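Local coordinates for choline/ethanolamine kinase family protein (Mesorhizobium loti, PDB 3DXQ) that probably acts as a small-molecule kinase of the choline/ethanolamine kinase family, possibly phosphorylating ethanolamine, at residues N203-E215 with R242-W254. Sequence-based numbering, arbitrary orientation.
Sequences NDPLWDLGDLSVE and RVVIYKAMCDLLW
At G210 and V243, whose CA atoms lie 4.6 Å apart, helix 206-215 comes down on the longer helix 237-263; the local axes approach to 7.6 Å and cross at -61°. A CB on G210 would fall too close to Y246 CB, consistent with the close approach being possible at a glycine, over which V243 CG1 packs. Ahead of the short helix, D204 holds its CG anti to the backbone N (chi1 -176°), turning the carboxylate to the long helix. R242 grips it side-on through both syn lone pairs. R242 NH2 bonds D204 OD1 nearly straight at 3.0 Å, and R242 NE reaches D204 OD2; the two planes are only 22° apart. OD1 also caps L206 N, which meets it from above the carboxylate plane. L206 CD1 lies over one guanidinium face. A methionine replacing R242 would probably leave the buried D204 carboxylate without its countercharge and the cap less firmly oriented. Farther along, W207 turns its CE3 edge to Y246 CD1 (3.5 Å) and its CH2 to C250 CA, and its NE1 bonds C178 O. The arrangement joins two helices of the C-terminal, mainly helical lobe of the kinase-like phosphotransferase fold.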
# COMPACT_ATOMS: atom_id res chain seq x y z
N ASN A 203 -4.65 -11.78 -0.31
CA ASN A 203 -5.19 -11.05 -1.42
C ASN A 203 -4.66 -11.62 -2.75
O ASN A 203 -3.80 -12.51 -2.76
CB ASN A 203 -4.78 -9.58 -1.28
CG ASN A 203 -5.63 -8.63 -2.13
OD1 ASN A 203 -6.53 -9.04 -2.84
ND2 ASN A 203 -5.31 -7.35 -2.05
N ASP A 204 -5.22 -11.13 -3.85
CA ASP A 204 -4.70 -11.40 -5.19
C ASP A 204 -3.36 -10.68 -5.26
O ASP A 204 -3.34 -9.46 -5.20
CB ASP A 204 -5.66 -10.85 -6.22
CG ASP A 204 -5.25 -11.15 -7.64
OD1 ASP A 204 -4.10 -11.57 -7.87
OD2 ASP A 204 -6.13 -10.95 -8.51
N PRO A 205 -2.24 -11.42 -5.39
CA PRO A 205 -0.92 -10.84 -5.40
C PRO A 205 -0.78 -9.65 -6.33
O PRO A 205 -0.00 -8.74 -6.03
CB PRO A 205 -0.03 -11.99 -5.90
CG PRO A 205 -0.95 -13.01 -6.45
CD PRO A 205 -2.17 -12.87 -5.62
N LEU A 206 -1.50 -9.64 -7.44
CA LEU A 206 -1.40 -8.54 -8.40
C LEU A 206 -2.07 -7.25 -7.93
O LEU A 206 -1.96 -6.21 -8.60
CB LEU A 206 -1.93 -8.96 -9.79
CG LEU A 206 -1.17 -10.14 -10.38
CD1 LEU A 206 -1.44 -10.29 -11.85
CD2 LEU A 206 0.35 -10.04 -10.09
N TRP A 207 -2.74 -7.29 -6.79
CA TRP A 207 -3.28 -6.06 -6.23
C TRP A 207 -2.11 -5.17 -5.80
O TRP A 207 -2.14 -3.95 -5.99
CB TRP A 207 -4.16 -6.31 -5.03
CG TRP A 207 -4.35 -5.09 -4.24
CD1 TRP A 207 -3.54 -4.63 -3.24
CD2 TRP A 207 -5.40 -4.13 -4.38
NE1 TRP A 207 -4.02 -3.44 -2.74
CE2 TRP A 207 -5.18 -3.12 -3.41
CE3 TRP A 207 -6.52 -4.04 -5.20
CZ2 TRP A 207 -6.01 -2.03 -3.27
CZ3 TRP A 207 -7.36 -2.95 -5.06
CH2 TRP A 207 -7.10 -1.96 -4.11
N ASP A 208 -1.09 -5.80 -5.20
CA ASP A 208 0.10 -5.09 -4.75
C ASP A 208 0.80 -4.40 -5.90
O ASP A 208 1.19 -3.22 -5.78
CB ASP A 208 1.08 -6.07 -4.06
CG ASP A 208 0.73 -6.33 -2.59
OD1 ASP A 208 -0.23 -5.69 -2.06
OD2 ASP A 208 1.44 -7.14 -1.94
N LEU A 209 0.97 -5.12 -7.01
CA LEU A 209 1.60 -4.56 -8.21
C LEU A 209 0.79 -3.40 -8.75
O LEU A 209 1.34 -2.34 -9.06
CB LEU A 209 1.83 -5.62 -9.31
CG LEU A 209 3.09 -6.48 -9.07
CD1 LEU A 209 3.02 -7.33 -7.79
CD2 LEU A 209 3.40 -7.39 -10.24
N GLY A 210 -0.53 -3.57 -8.83
CA GLY A 210 -1.39 -2.50 -9.35
C GLY A 210 -1.37 -1.26 -8.46
O GLY A 210 -1.35 -0.12 -8.95
N ASP A 211 -1.36 -1.50 -7.16
CA ASP A 211 -1.39 -0.42 -6.19
C ASP A 211 -0.12 0.42 -6.25
O ASP A 211 -0.17 1.64 -6.32
CB ASP A 211 -1.59 -0.97 -4.79
CG ASP A 211 -2.02 0.10 -3.77
OD1 ASP A 211 -1.32 1.10 -3.55
OD2 ASP A 211 -3.05 -0.11 -3.13
N LEU A 212 1.03 -0.25 -6.24
CA LEU A 212 2.30 0.45 -6.36
C LEU A 212 2.34 1.27 -7.62
O LEU A 212 2.75 2.43 -7.59
CB LEU A 212 3.45 -0.54 -6.35
CG LEU A 212 4.84 0.00 -6.61
CD1 LEU A 212 5.05 1.28 -5.77
CD2 LEU A 212 5.90 -1.08 -6.28
N SER A 213 1.93 0.68 -8.74
CA SER A 213 1.95 1.37 -10.03
C SER A 213 1.19 2.68 -10.00
O SER A 213 1.71 3.71 -10.44
CB SER A 213 1.37 0.48 -11.13
OG SER A 213 1.52 1.08 -12.40
N VAL A 214 -0.04 2.64 -9.48
CA VAL A 214 -0.88 3.85 -9.39
C VAL A 214 -0.32 4.87 -8.39
O VAL A 214 -0.42 6.09 -8.61
CB VAL A 214 -2.33 3.54 -9.02
CG1 VAL A 214 -3.09 4.79 -8.69
CG2 VAL A 214 -2.99 2.86 -10.15
N GLU A 215 0.27 4.36 -7.31
CA GLU A 215 0.82 5.23 -6.27
C GLU A 215 2.13 5.86 -6.73
O GLU A 215 2.44 7.00 -6.39
CB GLU A 215 1.05 4.46 -4.96
CG GLU A 215 -0.23 4.02 -4.19
CD GLU A 215 -0.98 5.17 -3.54
OE1 GLU A 215 -0.33 6.16 -3.16
OE2 GLU A 215 -2.22 5.08 -3.41
N ARG A 242 -4.96 -7.92 -15.04
CA ARG A 242 -5.32 -7.84 -13.63
C ARG A 242 -4.66 -6.62 -12.99
O ARG A 242 -5.29 -5.89 -12.23
CB ARG A 242 -5.02 -9.16 -12.89
CG ARG A 242 -6.30 -9.95 -12.68
CD ARG A 242 -6.18 -11.42 -12.36
NE ARG A 242 -5.23 -11.76 -11.29
CZ ARG A 242 -4.22 -12.63 -11.44
NH1 ARG A 242 -4.01 -13.24 -12.61
NH2 ARG A 242 -3.42 -12.90 -10.44
N VAL A 243 -3.40 -6.38 -13.33
CA VAL A 243 -2.71 -5.23 -12.79
C VAL A 243 -3.48 -3.96 -13.20
O VAL A 243 -3.85 -3.14 -12.36
CB VAL A 243 -1.26 -5.15 -13.25
CG1 VAL A 243 -0.59 -3.97 -12.59
CG2 VAL A 243 -0.53 -6.42 -12.91
N VAL A 244 -3.75 -3.83 -14.47
CA VAL A 244 -4.47 -2.64 -14.93
C VAL A 244 -5.84 -2.52 -14.23
O VAL A 244 -6.24 -1.43 -13.83
CB VAL A 244 -4.59 -2.64 -16.45
CG1 VAL A 244 -5.49 -1.52 -16.95
CG2 VAL A 244 -3.20 -2.52 -17.05
N ILE A 245 -6.52 -3.65 -14.04
CA ILE A 245 -7.81 -3.67 -13.36
C ILE A 245 -7.70 -3.12 -11.93
O ILE A 245 -8.53 -2.29 -11.48
CB ILE A 245 -8.41 -5.10 -13.34
CG1 ILE A 245 -9.10 -5.38 -14.67
CG2 ILE A 245 -9.42 -5.27 -12.24
CD1 ILE A 245 -10.20 -4.40 -14.98
N TYR A 246 -6.66 -3.57 -11.22
CA TYR A 246 -6.42 -3.11 -9.86
C TYR A 246 -5.96 -1.65 -9.82
O TYR A 246 -6.32 -0.92 -8.89
CB TYR A 246 -5.45 -4.03 -9.12
CG TYR A 246 -6.03 -5.41 -8.86
CD1 TYR A 246 -7.28 -5.57 -8.27
CD2 TYR A 246 -5.32 -6.56 -9.19
CE1 TYR A 246 -7.82 -6.83 -8.04
CE2 TYR A 246 -5.85 -7.84 -8.96
CZ TYR A 246 -7.10 -7.97 -8.38
OH TYR A 246 -7.63 -9.23 -8.14
N LYS A 247 -5.18 -1.21 -10.81
CA LYS A 247 -4.87 0.21 -10.90
C LYS A 247 -6.18 1.00 -10.79
O LYS A 247 -6.28 1.92 -10.00
CB LYS A 247 -4.18 0.57 -12.22
CG LYS A 247 -2.66 0.44 -12.25
CD LYS A 247 -2.19 0.62 -13.70
CE LYS A 247 -0.90 1.41 -13.81
NZ LYS A 247 -0.33 1.39 -15.21
N ALA A 248 -7.18 0.61 -11.57
CA ALA A 248 -8.47 1.32 -11.56
C ALA A 248 -9.19 1.16 -10.22
O ALA A 248 -9.63 2.14 -9.64
CB ALA A 248 -9.37 0.86 -12.73
N MSE A 249 -9.31 -0.08 -9.74
CA MSE A 249 -10.03 -0.33 -8.49
C MSE A 249 -9.37 0.30 -7.28
O MSE A 249 -10.05 0.68 -6.34
CB MSE A 249 -10.18 -1.83 -8.24
CG MSE A 249 -11.14 -2.53 -9.18
SE MSE A 249 -12.80 -1.51 -9.50
CE MSE A 249 -13.93 -2.98 -9.92
N CYS A 250 -8.05 0.36 -7.29
CA CYS A 250 -7.28 0.98 -6.23
C CYS A 250 -7.63 2.44 -6.10
O CYS A 250 -7.94 2.93 -5.03
CB CYS A 250 -5.79 0.83 -6.53
SG CYS A 250 -4.73 1.32 -5.20
N ASP A 251 -7.60 3.16 -7.21
CA ASP A 251 -8.03 4.55 -7.22
C ASP A 251 -9.47 4.71 -6.75
O ASP A 251 -9.79 5.64 -6.01
CB ASP A 251 -7.91 5.17 -8.62
CG ASP A 251 -6.58 5.86 -8.86
OD1 ASP A 251 -5.92 6.29 -7.90
OD2 ASP A 251 -6.20 6.00 -10.04
N LEU A 252 -10.35 3.82 -7.20
CA LEU A 252 -11.76 3.92 -6.84
C LEU A 252 -11.96 3.76 -5.33
O LEU A 252 -12.72 4.52 -4.72
CB LEU A 252 -12.58 2.84 -7.57
CG LEU A 252 -14.08 2.88 -7.30
CD1 LEU A 252 -14.68 4.18 -7.78
CD2 LEU A 252 -14.75 1.73 -7.98
N LEU A 253 -11.30 2.76 -4.76
CA LEU A 253 -11.38 2.48 -3.32
C LEU A 253 -11.08 3.72 -2.51
O LEU A 253 -11.91 4.18 -1.72
CB LEU A 253 -10.40 1.37 -2.93
CG LEU A 253 -10.37 1.01 -1.44
CD1 LEU A 253 -11.72 0.42 -1.07
CD2 LEU A 253 -9.22 0.05 -1.11
N TRP A 254 -9.90 4.28 -2.75
CA TRP A 254 -9.46 5.47 -2.06
C TRP A 254 -10.30 6.69 -2.41
O TRP A 254 -10.59 7.51 -1.55
CB TRP A 254 -7.98 5.70 -2.33
CG TRP A 254 -7.13 4.68 -1.65
CD1 TRP A 254 -6.41 3.68 -2.23
CD2 TRP A 254 -6.93 4.56 -0.24
NE1 TRP A 254 -5.77 2.94 -1.27
CE2 TRP A 254 -6.07 3.46 -0.04
CE3 TRP A 254 -7.39 5.28 0.87
CZ2 TRP A 254 -5.66 3.07 1.23
CZ3 TRP A 254 -6.99 4.89 2.13
CH2 TRP A 254 -6.13 3.79 2.30